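Local coordinates for hydrogenase expression/formation protein HypE (Desulfovibrio vulgaris subsp. vulgaris, PDB 2Z1U) that binds ATP and magnesium and probably uses the nucleotide in the maturation of hydrogenases, at residues R161-S173 and P294-S307. Sequence-based numbering, arbitrary orientation.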
# COMPACT_ATOMS: atom_id res chain seq x y z
N ARG A 161 -15.59 2.98 -21.19
CA ARG A 161 -16.56 4.01 -21.61
C ARG A 161 -16.21 4.79 -22.89
O ARG A 161 -16.95 5.73 -23.26
CB ARG A 161 -16.84 4.97 -20.44
CG ARG A 161 -17.56 4.30 -19.26
CD ARG A 161 -18.14 5.33 -18.25
NE ARG A 161 -19.11 6.20 -18.90
CZ ARG A 161 -19.10 7.54 -18.85
NH1 ARG A 161 -18.20 8.19 -18.13
NH2 ARG A 161 -20.04 8.21 -19.52
N ALA A 162 -15.13 4.41 -23.57
CA ALA A 162 -14.80 5.00 -24.87
C ALA A 162 -15.85 4.55 -25.88
O ALA A 162 -16.17 3.36 -25.96
CB ALA A 162 -13.42 4.59 -25.34
N ARG A 163 -16.41 5.49 -26.62
CA ARG A 163 -17.48 5.19 -27.57
C ARG A 163 -17.19 5.79 -28.95
O ARG A 163 -16.44 6.77 -29.04
CB ARG A 163 -18.84 5.64 -26.98
CG ARG A 163 -19.12 7.15 -27.05
CD ARG A 163 -20.64 7.44 -27.11
NE ARG A 163 -20.97 8.83 -27.47
CZ ARG A 163 -21.56 9.71 -26.66
NH1 ARG A 163 -21.89 9.37 -25.42
NH2 ARG A 163 -21.83 10.95 -27.09
N PRO A 164 -17.74 5.19 -30.03
CA PRO A 164 -17.57 5.73 -31.39
C PRO A 164 -17.78 7.24 -31.49
O PRO A 164 -18.76 7.77 -30.95
CB PRO A 164 -18.65 4.99 -32.20
CG PRO A 164 -18.80 3.67 -31.49
CD PRO A 164 -18.51 3.93 -30.03
N GLY A 165 -16.86 7.92 -32.17
CA GLY A 165 -16.93 9.37 -32.34
C GLY A 165 -16.17 10.19 -31.30
O GLY A 165 -16.00 11.39 -31.47
N ASP A 166 -15.72 9.53 -30.23
CA ASP A 166 -14.93 10.17 -29.17
C ASP A 166 -13.59 10.68 -29.70
O ASP A 166 -12.95 10.01 -30.52
CB ASP A 166 -14.66 9.20 -28.02
CG ASP A 166 -15.85 9.03 -27.09
OD1 ASP A 166 -16.90 9.70 -27.27
OD2 ASP A 166 -15.74 8.22 -26.16
N ALA A 167 -13.17 11.85 -29.23
CA ALA A 167 -11.82 12.32 -29.50
C ALA A 167 -10.85 11.69 -28.50
O ALA A 167 -11.24 11.37 -27.37
CB ALA A 167 -11.76 13.84 -29.43
N ILE A 168 -9.61 11.48 -28.91
CA ILE A 168 -8.57 10.99 -28.01
C ILE A 168 -7.58 12.12 -27.88
O ILE A 168 -7.01 12.56 -28.88
CB ILE A 168 -7.84 9.72 -28.53
CG1 ILE A 168 -8.83 8.60 -28.83
CG2 ILE A 168 -6.79 9.24 -27.50
CD1 ILE A 168 -8.20 7.39 -29.57
N LEU A 169 -7.45 12.62 -26.65
CA LEU A 169 -6.57 13.74 -26.35
C LEU A 169 -5.40 13.27 -25.49
O LEU A 169 -5.53 12.38 -24.64
CB LEU A 169 -7.33 14.86 -25.61
CG LEU A 169 -8.66 15.41 -26.12
CD1 LEU A 169 -9.12 16.52 -25.17
CD2 LEU A 169 -8.55 15.95 -27.56
N ILE A 170 -4.25 13.89 -25.72
CA ILE A 170 -3.09 13.68 -24.87
C ILE A 170 -2.73 14.99 -24.20
O ILE A 170 -2.91 16.08 -24.79
CB ILE A 170 -1.89 13.11 -25.69
CG1 ILE A 170 -0.89 12.41 -24.79
CG2 ILE A 170 -1.24 14.22 -26.56
CD1 ILE A 170 -1.40 11.12 -24.12
N SER A 171 -2.22 14.91 -22.97
CA SER A 171 -1.98 16.13 -22.15
C SER A 171 -0.59 16.71 -22.34
O SER A 171 -0.31 17.80 -21.88
CB SER A 171 -2.24 15.86 -20.66
OG SER A 171 -1.31 14.92 -20.16
N GLY A 172 0.29 15.96 -23.00
CA GLY A 172 1.65 16.43 -23.28
C GLY A 172 2.53 15.38 -23.96
O GLY A 172 2.03 14.36 -24.43
N SER A 173 3.83 15.65 -23.98
CA SER A 173 4.83 14.88 -24.73
C SER A 173 5.02 13.45 -24.23
O SER A 173 4.85 13.17 -23.04
CB SER A 173 6.16 15.65 -24.74
OG SER A 173 6.71 15.72 -23.43
N PRO A 294 -0.21 20.49 -16.21
CA PRO A 294 1.23 20.24 -16.24
C PRO A 294 1.62 19.69 -17.63
O PRO A 294 0.88 18.88 -18.21
CB PRO A 294 1.40 19.13 -15.17
CG PRO A 294 0.25 19.35 -14.22
CD PRO A 294 -0.88 19.69 -15.17
N HIS A 295 2.75 20.18 -18.15
CA HIS A 295 3.30 19.78 -19.46
C HIS A 295 2.36 20.05 -20.64
O HIS A 295 2.60 19.59 -21.76
CB HIS A 295 3.77 18.32 -19.43
CG HIS A 295 4.56 17.99 -18.21
ND1 HIS A 295 5.77 18.59 -17.92
CD2 HIS A 295 4.28 17.17 -17.16
CE1 HIS A 295 6.21 18.14 -16.76
NE2 HIS A 295 5.33 17.28 -16.28
N GLY A 296 1.35 20.88 -20.40
CA GLY A 296 0.33 21.15 -21.41
C GLY A 296 0.75 21.94 -22.62
O GLY A 296 -0.06 22.10 -23.54
N GLU A 297 2.04 22.48 -22.66
CA GLU A 297 2.52 23.08 -23.90
C GLU A 297 2.19 22.20 -25.10
O GLU A 297 2.07 22.68 -26.21
CB GLU A 297 4.04 23.29 -23.82
CG GLU A 297 4.81 22.07 -23.38
CD GLU A 297 4.93 21.97 -21.87
OE1 GLU A 297 5.82 21.24 -21.38
OE2 GLU A 297 4.12 22.62 -21.17
N HIS A 298 2.18 20.90 -24.86
CA HIS A 298 2.12 19.94 -25.95
C HIS A 298 0.84 19.12 -25.97
O HIS A 298 0.76 18.13 -26.70
CB HIS A 298 3.34 19.01 -25.90
CG HIS A 298 4.64 19.72 -26.07
ND1 HIS A 298 5.73 19.48 -25.26
CD2 HIS A 298 5.02 20.67 -26.95
CE1 HIS A 298 6.73 20.25 -25.64
NE2 HIS A 298 6.33 20.98 -26.66
N ALA A 299 -0.14 19.51 -25.15
CA ALA A 299 -1.47 18.86 -25.21
C ALA A 299 -1.98 18.88 -26.64
O ALA A 299 -1.80 19.87 -27.34
CB ALA A 299 -2.46 19.54 -24.28
N ALA A 300 -2.58 17.77 -27.08
CA ALA A 300 -3.04 17.64 -28.47
C ALA A 300 -4.15 16.61 -28.66
O ALA A 300 -4.26 15.65 -27.92
CB ALA A 300 -1.86 17.31 -29.40
N ARG A 301 -4.98 16.85 -29.67
CA ARG A 301 -5.86 15.83 -30.17
C ARG A 301 -4.96 14.83 -30.94
O ARG A 301 -4.21 15.24 -31.84
CB ARG A 301 -6.91 16.45 -31.09
CG ARG A 301 -7.95 15.47 -31.63
CD ARG A 301 -8.66 16.09 -32.80
NE ARG A 301 -9.45 17.27 -32.44
CZ ARG A 301 -10.74 17.23 -32.12
NH1 ARG A 301 -11.38 18.36 -31.81
NH2 ARG A 301 -11.40 16.07 -32.12
N ILE A 302 -4.96 13.56 -30.54
CA ILE A 302 -4.12 12.57 -31.25
C ILE A 302 -4.87 11.55 -32.10
O ILE A 302 -4.26 10.76 -32.85
CB ILE A 302 -3.15 11.82 -30.30
CG1 ILE A 302 -3.92 10.90 -29.34
CG2 ILE A 302 -2.23 12.80 -29.58
CD1 ILE A 302 -3.03 9.96 -28.52
N GLY A 303 -6.19 11.54 -32.01
CA GLY A 303 -6.97 10.54 -32.73
C GLY A 303 -8.43 10.48 -32.31
O GLY A 303 -8.96 11.44 -31.73
N SER A 304 -9.07 9.36 -32.61
CA SER A 304 -10.49 9.18 -32.35
C SER A 304 -10.85 7.72 -32.07
O SER A 304 -10.08 6.80 -32.40
CB SER A 304 -11.33 9.75 -33.50
OG SER A 304 -11.15 9.02 -34.71
N VAL A 305 -12.01 7.52 -31.44
CA VAL A 305 -12.54 6.17 -31.24
C VAL A 305 -13.57 5.86 -32.34
O VAL A 305 -14.38 6.72 -32.71
CB VAL A 305 -13.17 6.02 -29.83
CG1 VAL A 305 -13.72 4.61 -29.63
CG2 VAL A 305 -12.13 6.37 -28.74
N LYS A 306 -13.50 4.64 -32.87
CA LYS A 306 -14.37 4.19 -33.96
C LYS A 306 -14.93 2.80 -33.67
O LYS A 306 -14.30 2.01 -32.96
CB LYS A 306 -13.62 4.19 -35.30
CG LYS A 306 -13.34 5.59 -35.85
CD LYS A 306 -12.58 5.56 -37.17
CE LYS A 306 -12.63 6.92 -37.88
NZ LYS A 306 -12.07 8.04 -37.08
N SER A 307 -16.11 2.52 -34.20
CA SER A 307 -16.73 1.20 -34.08
C SER A 307 -16.00 0.19 -34.97
O SER A 307 -15.34 0.58 -35.94
CB SER A 307 -18.22 1.27 -34.42
OG SER A 307 -18.42 1.77 -35.74
O HOH W 1 4.58 18.12 -22.67
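Ile-168 and Ile-170 of strand 167-170 lie against Ile-302 of the antiparallel strand 300-306, on the side of the sheet covered by helix 225-237. The methyls Ile-170 CG2 and Ile-302 CG2 press together at 3.5 Å, tighter than usual for carbons, while Ile-302 CG1 reaches Ile-168 CG2 at 3.8 Å. Ile-302 can serve both because its CG1 sits between backbone N and carbonyl carbon (chi1 68°), turning the branches to different neighbours. Ile-170 and Ala-300 exchange N-to-O hydrogen bonds. A classic beta bulge follows: Ile-302 and Gly-303 both face Ile-168, whose O takes a short bond from Ile-302 N (2.8 Å) and a weak one from Gly-303 N. Glycine suits this phi of 168°, rare for other residues, and no side chain stands where Ile-168 CD1 passes to Ser-304 O. Val-305 CB packs on Arg-163 O (3.4 Å), and its CG2 on Asp-166 CB and Ala-162 CB. Val-305 N donates to Asp-166 O; its O accepts from Gly-165 N, glycine fitting the third position (phi 93°) of the type II turn Arg-163 to Asp-166. Asp-166 OD2 steadies that turn, accepting from Arg-163 N and His-216 ND1. Oppositely, Leu-169 CD2 lies across the aliphatic start of Arg-301. In this AIR synthase-related C-terminal domain, backbone bonds thus set the register, apolar side chains bury it between helices 225-237 and 280-291, and Glu-280 and Glu-284 meet the arginine's charge.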